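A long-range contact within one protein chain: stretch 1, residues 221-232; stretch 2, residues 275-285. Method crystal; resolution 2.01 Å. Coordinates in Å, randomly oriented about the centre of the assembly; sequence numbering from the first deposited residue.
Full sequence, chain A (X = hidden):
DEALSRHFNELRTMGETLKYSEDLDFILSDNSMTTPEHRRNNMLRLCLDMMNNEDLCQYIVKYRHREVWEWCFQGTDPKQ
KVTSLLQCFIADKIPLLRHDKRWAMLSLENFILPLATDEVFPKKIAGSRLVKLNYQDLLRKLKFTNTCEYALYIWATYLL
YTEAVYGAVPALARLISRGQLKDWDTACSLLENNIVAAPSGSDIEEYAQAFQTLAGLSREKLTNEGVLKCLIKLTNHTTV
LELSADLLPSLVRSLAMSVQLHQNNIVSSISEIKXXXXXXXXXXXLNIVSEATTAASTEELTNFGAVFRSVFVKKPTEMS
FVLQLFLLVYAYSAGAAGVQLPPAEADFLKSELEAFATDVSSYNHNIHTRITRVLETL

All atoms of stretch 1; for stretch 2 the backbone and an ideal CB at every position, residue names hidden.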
ATOM      1  N   LYS A 221       6.066   8.862   9.021  1.00 28.66           N
ATOM      2  CA  LYS A 221       5.296   8.043   8.097  1.00 25.17           C
ATOM      3  C   LYS A 221       4.272   8.863   7.349  1.00 27.12           C
ATOM      4  O   LYS A 221       3.764   8.452   6.317  1.00 28.03           O
ATOM      5  CB  LYS A 221       4.624   6.924   8.853  1.00 24.39           C
ATOM      6  CG  LYS A 221       5.623   5.841   9.272  1.00 25.41           C
ATOM      7  CD  LYS A 221       6.094   4.929   8.111  1.00 26.48           C
ATOM      8  CE  LYS A 221       6.795   3.683   8.690  1.00 27.16           C
ATOM      9  NZ  LYS A 221       8.089   4.085   9.402  1.00 24.08           N
ATOM     10  N   LEU A 222       3.941  10.028   7.874  1.00 26.27           N
ATOM     11  CA  LEU A 222       3.091  10.927   7.130  1.00 30.33           C
ATOM     12  C   LEU A 222       3.800  11.579   5.953  1.00 27.45           C
ATOM     13  O   LEU A 222       3.190  12.399   5.225  1.00 26.19           O
ATOM     14  CB  LEU A 222       2.438  11.958   8.086  1.00 30.20           C
ATOM     15  CG  LEU A 222       1.076  11.687   8.779  1.00 28.65           C
ATOM     16  CD1 LEU A 222       0.480  10.268   8.669  1.00 28.66           C
ATOM     17  CD2 LEU A 222       1.023  12.243  10.210  1.00 30.63           C
ATOM     18  N   THR A 223       5.074  11.243   5.727  1.00 24.25           N
ATOM     19  CA  THR A 223       5.762  11.794   4.545  1.00 24.46           C
ATOM     20  C   THR A 223       5.991  10.649   3.537  1.00 25.60           C
ATOM     21  O   THR A 223       6.759  10.750   2.576  1.00 23.47           O
ATOM     22  CB  THR A 223       7.139  12.492   4.889  1.00 27.08           C
ATOM     23  OG1 THR A 223       7.977  11.552   5.553  1.00 30.10           O
ATOM     24  CG2 THR A 223       7.000  13.664   5.788  1.00 25.19           C
ATOM     25  N   ASN A 224       5.435   9.493   3.830  1.00 21.43           N
ATOM     26  CA  ASN A 224       5.720   8.331   2.985  1.00 20.04           C
ATOM     27  C   ASN A 224       4.556   8.248   1.994  1.00 17.32           C
ATOM     28  O   ASN A 224       3.383   8.196   2.386  1.00 14.05           O
ATOM     29  CB  ASN A 224       5.808   7.125   3.938  1.00 19.34           C
ATOM     30  CG  ASN A 224       5.879   5.805   3.219  1.00 23.78           C
ATOM     31  OD1 ASN A 224       4.930   5.380   2.537  1.00 19.78           O
ATOM     32  ND2 ASN A 224       6.954   5.061   3.496  1.00 26.10           N
ATOM     33  N   GLU A 225       4.848   8.307   0.705  1.00 18.02           N
ATOM     34  CA  GLU A 225       3.758   8.322  -0.275  1.00 19.94           C
ATOM     35  C   GLU A 225       2.833   7.102  -0.152  1.00 17.74           C
ATOM     36  O   GLU A 225       1.607   7.236  -0.306  1.00 17.82           O
ATOM     37  CB  GLU A 225       4.289   8.407  -1.716  1.00 21.43           C
ATOM     38  CG  GLU A 225       4.972   9.702  -1.996  1.00 26.90           C
ATOM     39  CD  GLU A 225       5.449   9.764  -3.456  1.00 33.65           C
ATOM     40  OE1 GLU A 225       5.068   8.889  -4.280  1.00 39.26           O
ATOM     41  OE2 GLU A 225       6.200  10.700  -3.791  1.00 38.14           O
ATOM     42  N   GLY A 226       3.419   5.908   0.040  1.00 16.36           N
ATOM     43  CA  GLY A 226       2.598   4.667   0.200  1.00 15.30           C
ATOM     44  C   GLY A 226       1.555   4.773   1.313  1.00 15.69           C
ATOM     45  O   GLY A 226       0.316   4.480   1.128  1.00 15.63           O
ATOM     46  N   VAL A 227       2.010   5.271   2.475  1.00 13.72           N
ATOM     47  CA  VAL A 227       1.128   5.378   3.616  1.00 11.54           C
ATOM     48  C   VAL A 227       0.054   6.419   3.369  1.00 10.95           C
ATOM     49  O   VAL A 227      -1.136   6.191   3.667  1.00 10.55           O
ATOM     50  CB  VAL A 227       1.949   5.779   4.898  1.00 12.51           C
ATOM     51  CG1 VAL A 227       0.901   6.040   5.985  1.00 12.36           C
ATOM     52  CG2 VAL A 227       2.901   4.601   5.328  1.00 11.79           C
ATOM     53  N   LEU A 228       0.427   7.550   2.765  1.00 11.24           N
ATOM     54  CA  LEU A 228      -0.561   8.575   2.504  1.00 13.16           C
ATOM     55  C   LEU A 228      -1.637   8.047   1.549  1.00 15.75           C
ATOM     56  O   LEU A 228      -2.793   8.400   1.735  1.00 17.07           O
ATOM     57  CB  LEU A 228       0.087   9.863   1.893  1.00 13.67           C
ATOM     58  CG  LEU A 228       0.935  10.680   2.924  1.00 17.22           C
ATOM     59  CD1 LEU A 228       1.949  11.579   2.196  1.00 17.57           C
ATOM     60  CD2 LEU A 228       0.098  11.458   3.883  1.00 15.51           C
ATOM     61  N   LYS A 229      -1.256   7.310   0.484  1.00 13.59           N
ATOM     62  CA  LYS A 229      -2.268   6.773  -0.397  1.00 16.83           C
ATOM     63  C   LYS A 229      -3.190   5.814   0.318  1.00 17.55           C
ATOM     64  O   LYS A 229      -4.406   5.852   0.066  1.00 18.07           O
ATOM     65  CB  LYS A 229      -1.664   6.067  -1.619  1.00 16.94           C
ATOM     66  CG  LYS A 229      -0.953   7.082  -2.542  1.00 22.16           C
ATOM     67  CD  LYS A 229      -0.152   6.302  -3.612  1.00 26.63           C
ATOM     68  CE  LYS A 229       0.878   7.186  -4.307  1.00 32.00           C
ATOM     69  NZ  LYS A 229       1.066   6.814  -5.736  1.00 39.68           N
ATOM     70  N   CYS A 230      -2.645   4.966   1.211  1.00 16.52           N
ATOM     71  CA  CYS A 230      -3.593   4.170   1.978  1.00 18.76           C
ATOM     72  C   CYS A 230      -4.550   5.060   2.763  1.00 17.39           C
ATOM     73  O   CYS A 230      -5.772   4.783   2.769  1.00 17.35           O
ATOM     74  CB  CYS A 230      -2.883   3.203   2.933  1.00 19.76           C
ATOM     75  SG  CYS A 230      -1.835   2.039   1.983  1.00 17.96           S
ATOM     76  N   LEU A 231      -4.021   6.093   3.423  1.00 16.98           N
ATOM     77  CA  LEU A 231      -4.842   6.953   4.297  1.00 19.30           C
ATOM     78  C   LEU A 231      -5.915   7.667   3.462  1.00 21.22           C
ATOM     79  O   LEU A 231      -7.109   7.782   3.877  1.00 19.63           O
ATOM     80  CB  LEU A 231      -4.022   7.976   5.087  1.00 18.79           C
ATOM     81  CG  LEU A 231      -3.215   7.478   6.280  1.00 18.52           C
ATOM     82  CD1 LEU A 231      -2.072   8.403   6.666  1.00 15.42           C
ATOM     83  CD2 LEU A 231      -4.117   7.108   7.521  1.00 19.03           C
ATOM     84  N   ILE A 232      -5.521   8.118   2.283  1.00 19.04           N
ATOM     85  CA  ILE A 232      -6.517   8.774   1.394  1.00 19.32           C
ATOM     86  C   ILE A 232      -7.651   7.744   1.023  1.00 19.91           C
ATOM     87  O   ILE A 232      -8.857   7.982   1.277  1.00 18.62           O
ATOM     88  CB  ILE A 232      -5.834   9.298   0.117  1.00 17.28           C
ATOM     89  CG1 ILE A 232      -4.976  10.505   0.444  1.00 18.01           C
ATOM     90  CG2 ILE A 232      -6.867   9.519  -0.961  1.00 17.08           C
ATOM     91  CD1 ILE A 232      -4.035  10.875  -0.670  1.00 15.77           C
ATOM     92  N   UNK A 275       6.436  17.930  -4.423  1.00 28.07           N
ATOM     93  CA  UNK A 275       5.186  18.361  -4.992  1.00 30.55           C
ATOM     94  C   UNK A 275       4.128  17.277  -4.825  1.00 31.06           C
ATOM     95  O   UNK A 275       3.085  17.537  -4.279  1.00 26.53           O
ATOM     96  CB  UNK A 275       5.366  18.721  -6.468  1.00 30.55           C
ATOM     97  N   UNK A 276       4.453  16.064  -5.264  1.00 30.23           N
ATOM     98  CA  UNK A 276       3.618  14.924  -5.011  1.00 32.87           C
ATOM     99  C   UNK A 276       3.268  14.688  -3.561  1.00 30.10           C
ATOM    100  O   UNK A 276       2.139  14.354  -3.242  1.00 29.02           O
ATOM    101  CB  UNK A 276       4.303  13.674  -5.567  1.00 32.87           C
ATOM    102  N   UNK A 277       4.235  14.883  -2.683  1.00 28.24           N
ATOM    103  CA  UNK A 277       4.019  14.820  -1.269  1.00 27.43           C
ATOM    104  C   UNK A 277       3.011  15.872  -0.782  1.00 25.88           C
ATOM    105  O   UNK A 277       2.152  15.582   0.060  1.00 22.91           O
ATOM    106  CB  UNK A 277       5.356  14.988  -0.544  1.00 27.43           C
ATOM    107  N   UNK A 278       3.168  17.117  -1.235  1.00 20.19           N
ATOM    108  CA  UNK A 278       2.241  18.101  -0.796  1.00 20.74           C
ATOM    109  C   UNK A 278       0.883  17.777  -1.370  1.00 18.13           C
ATOM    110  O   UNK A 278      -0.132  17.967  -0.681  1.00 16.37           O
ATOM    111  CB  UNK A 278       2.699  19.506  -1.194  1.00 20.74           C
ATOM    112  N   UNK A 279       0.839  17.340  -2.646  1.00 16.83           N
ATOM    113  CA  UNK A 279      -0.483  17.027  -3.230  1.00 15.23           C
ATOM    114  C   UNK A 279      -1.153  15.907  -2.417  1.00 15.17           C
ATOM    115  O   UNK A 279      -2.350  15.940  -2.112  1.00 16.45           O
ATOM    116  CB  UNK A 279      -0.346  16.613  -4.697  1.00 15.23           C
ATOM    117  N   UNK A 280      -0.399  14.855  -2.085  1.00 14.99           N
ATOM    118  CA  UNK A 280      -1.014  13.760  -1.336  1.00 15.14           C
ATOM    119  C   UNK A 280      -1.427  14.185   0.144  1.00 16.59           C
ATOM    120  O   UNK A 280      -2.539  13.826   0.618  1.00 16.92           O
ATOM    121  CB  UNK A 280      -0.034  12.586  -1.296  1.00 15.14           C
ATOM    122  N   UNK A 281      -0.559  14.935   0.865  1.00 15.68           N
ATOM    123  CA  UNK A 281      -0.996  15.459   2.146  1.00 18.11           C
ATOM    124  C   UNK A 281      -2.230  16.377   2.051  1.00 17.20           C
ATOM    125  O   UNK A 281      -3.126  16.299   2.894  1.00 15.22           O
ATOM    126  CB  UNK A 281       0.161  16.221   2.795  1.00 18.11           C
ATOM    127  N   UNK A 282      -2.291  17.241   1.020  1.00 18.25           N
ATOM    128  CA  UNK A 282      -3.493  18.089   0.853  1.00 19.21           C
ATOM    129  C   UNK A 282      -4.728  17.238   0.467  1.00 19.23           C
ATOM    130  O   UNK A 282      -5.797  17.475   0.947  1.00 21.11           O
ATOM    131  CB  UNK A 282      -3.240  19.156  -0.214  1.00 19.21           C
ATOM    132  N   UNK A 283      -4.546  16.258  -0.400  1.00 18.37           N
ATOM    133  CA  UNK A 283      -5.623  15.345  -0.763  1.00 17.84           C
ATOM    134  C   UNK A 283      -6.092  14.673   0.520  1.00 20.64           C
ATOM    135  O   UNK A 283      -7.302  14.522   0.736  1.00 20.77           O
ATOM    136  CB  UNK A 283      -5.171  14.318  -1.802  1.00 17.84           C
ATOM    137  N   UNK A 284      -5.164  14.309   1.409  1.00 18.27           N
ATOM    138  CA  UNK A 284      -5.633  13.648   2.652  1.00 18.57           C
ATOM    139  C   UNK A 284      -6.367  14.659   3.576  1.00 18.71           C
ATOM    140  O   UNK A 284      -7.451  14.365   4.078  1.00 15.98           O
ATOM    141  CB  UNK A 284      -4.450  13.024   3.395  1.00 18.57           C
ATOM    142  N   UNK A 285      -5.753  15.841   3.804  1.00 18.25           N
ATOM    143  CA  UNK A 285      -6.489  16.941   4.412  1.00 19.05           C
ATOM    144  C   UNK A 285      -7.928  17.123   3.849  1.00 18.72           C
ATOM    145  O   UNK A 285      -8.900  17.225   4.638  1.00 20.05           O
ATOM    146  CB  UNK A 285      -5.695  18.234   4.215  1.00 19.05           C
TER

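Stretch 2 is a continuous helix running nearly parallel to helix 225-232, their axes 9.3 Å apart at closest and inclined by 24°. At that spacing side chains can interdigitate, and the positions facing stretch 1 recur every three or four residues.

Position 275 lies out of reach, and stretch 1 sets no demand; it is T275. At 276 the CB points toward stretch 1, with the ideal CB 3.9 Å from E225 OE2. A polar or small side chain would suit this carboxylate edge. The residue is N276, whose CB lies 4.0 Å from E225 OE2; no hydrogen bond joins the two side chains.

Position 277 points sideways, yet a branched aliphatic chain could bend back toward L228 and the turn at T223. L277 does so with chi1 t and chi2 p: its CD1 lies 3.7 Å from T223 O and 3.9 Å from L228 CD1.

Position 278 points away and 279 is out of reach, so stretch 1 cannot choose between side chains there; they are L278 and I279.

At 280 the CA-to-CB bond points toward stretch 1, the ideal CB 4.1 Å from L228 CD1 and 4.4 Å from I232 CD1. The hollow is lined by methyls and by the aliphatic parts of E225 and K229, so leucine, isoleucine or methionine would be plausible. L280 is the knob in this hole: its CD1 reaches E225 CG at 3.8 Å, while its CD2 lies 3.8 Å from I232 CD1 and 4.0 Å from K229 CG.

At 281 the CB points sideways, 4.9 Å from L228 CD2, and the carbonyl of L222 lies beyond. A long side chain ending in a donor could cover the leucine and reach that oxygen; glutamine, lysine or arginine might serve. Q281 packs its CG 3.9 Å from L228 CD1, and its NE2 donates to L222 O at 3.0 Å, the one hydrogen bond between the stretches.

Position 282 points away; it is L282. At 283 the ideal CB would lie 3.8 Å from I232 CD1, an ordinary packing distance, so alanine would sit there as readily as glycine, while a longer chain would have to find room around I232. The residue is G283, whose C lies 4.3 Å from I232 CG1.

At 284 the CA-to-CB bond points toward stretch 1, and the ideal CB lies 3.9 Å from I232 CG1, where an aliphatic group is called for. L284 puts its CB 3.8 Å from I232 CG1 and its CD2 3.7 Å from L231 CB and 4.0 Å from L228 CD2. With 277, 280 and 281, it encloses the L228 knob.

Position 285, out of reach, is L285.

Stretch 2, residues 275-285: TNLLILQLGLL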
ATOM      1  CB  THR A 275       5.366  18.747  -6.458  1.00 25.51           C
ATOM      2  OG1 THR A 275       6.166  19.936  -6.490  1.00 25.85           O
ATOM      3  CG2 THR A 275       4.028  19.057  -7.096  1.00 24.55           C
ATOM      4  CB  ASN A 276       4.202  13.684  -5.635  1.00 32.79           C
ATOM      5  CG  ASN A 276       4.096  13.714  -7.127  1.00 36.28           C
ATOM      6  OD1 ASN A 276       3.280  14.469  -7.700  1.00 35.37           O
ATOM      7  ND2 ASN A 276       4.916  12.905  -7.787  1.00 34.66           N
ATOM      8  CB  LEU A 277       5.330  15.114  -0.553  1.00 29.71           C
ATOM      9  CG  LEU A 277       5.180  15.255   0.976  1.00 33.39           C
ATOM     10  CD1 LEU A 277       5.006  13.835   1.558  1.00 34.38           C
ATOM     11  CD2 LEU A 277       6.314  15.999   1.712  1.00 34.93           C
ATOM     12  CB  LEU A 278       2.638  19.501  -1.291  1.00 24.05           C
ATOM     13  CG  LEU A 278       3.748  20.195  -0.548  1.00 28.09           C
ATOM     14  CD1 LEU A 278       4.034  21.442  -1.383  1.00 29.78           C
ATOM     15  CD2 LEU A 278       3.326  20.616   0.867  1.00 29.00           C
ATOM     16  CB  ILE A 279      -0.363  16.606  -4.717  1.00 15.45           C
ATOM     17  CG1 ILE A 279      -0.033  17.851  -5.634  1.00 17.36           C
ATOM     18  CG2 ILE A 279      -1.664  15.893  -5.168  1.00 13.53           C
ATOM     19  CD1 ILE A 279       0.404  17.480  -7.071  1.00 16.35           C
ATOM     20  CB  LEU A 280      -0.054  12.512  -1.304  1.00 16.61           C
ATOM     21  CG  LEU A 280       0.181  11.835  -2.638  1.00 20.17           C
ATOM     22  CD1 LEU A 280       1.368  10.870  -2.504  1.00 18.83           C
ATOM     23  CD2 LEU A 280      -1.083  11.060  -3.042  1.00 18.00           C
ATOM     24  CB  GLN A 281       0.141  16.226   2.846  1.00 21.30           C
ATOM     25  CG  GLN A 281       1.405  15.382   3.016  1.00 25.97           C
ATOM     26  CD  GLN A 281       2.555  16.085   3.798  1.00 29.12           C
ATOM     27  OE1 GLN A 281       2.698  17.294   3.787  1.00 26.85           O
ATOM     28  NE2 GLN A 281       3.346  15.291   4.492  1.00 29.54           N
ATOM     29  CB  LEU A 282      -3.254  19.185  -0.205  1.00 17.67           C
ATOM     30  CG  LEU A 282      -2.306  20.287   0.298  1.00 18.87           C
ATOM     31  CD1 LEU A 282      -1.585  21.049  -0.829  1.00 20.60           C
ATOM     32  CD2 LEU A 282      -3.011  21.291   1.241  1.00 18.01           C
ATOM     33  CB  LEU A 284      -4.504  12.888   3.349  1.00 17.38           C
ATOM     34  CG  LEU A 284      -4.864  12.327   4.710  1.00 19.22           C
ATOM     35  CD1 LEU A 284      -6.003  11.318   4.562  1.00 17.01           C
ATOM     36  CD2 LEU A 284      -3.656  11.686   5.357  1.00 17.68           C
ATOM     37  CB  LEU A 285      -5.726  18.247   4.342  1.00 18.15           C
ATOM     38  CG  LEU A 285      -4.559  18.221   5.365  1.00 17.85           C
ATOM     39  CD1 LEU A 285      -3.536  19.302   5.075  1.00 21.84           C
ATOM     40  CD2 LEU A 285      -5.163  18.352   6.759  1.00 18.30           C
TER
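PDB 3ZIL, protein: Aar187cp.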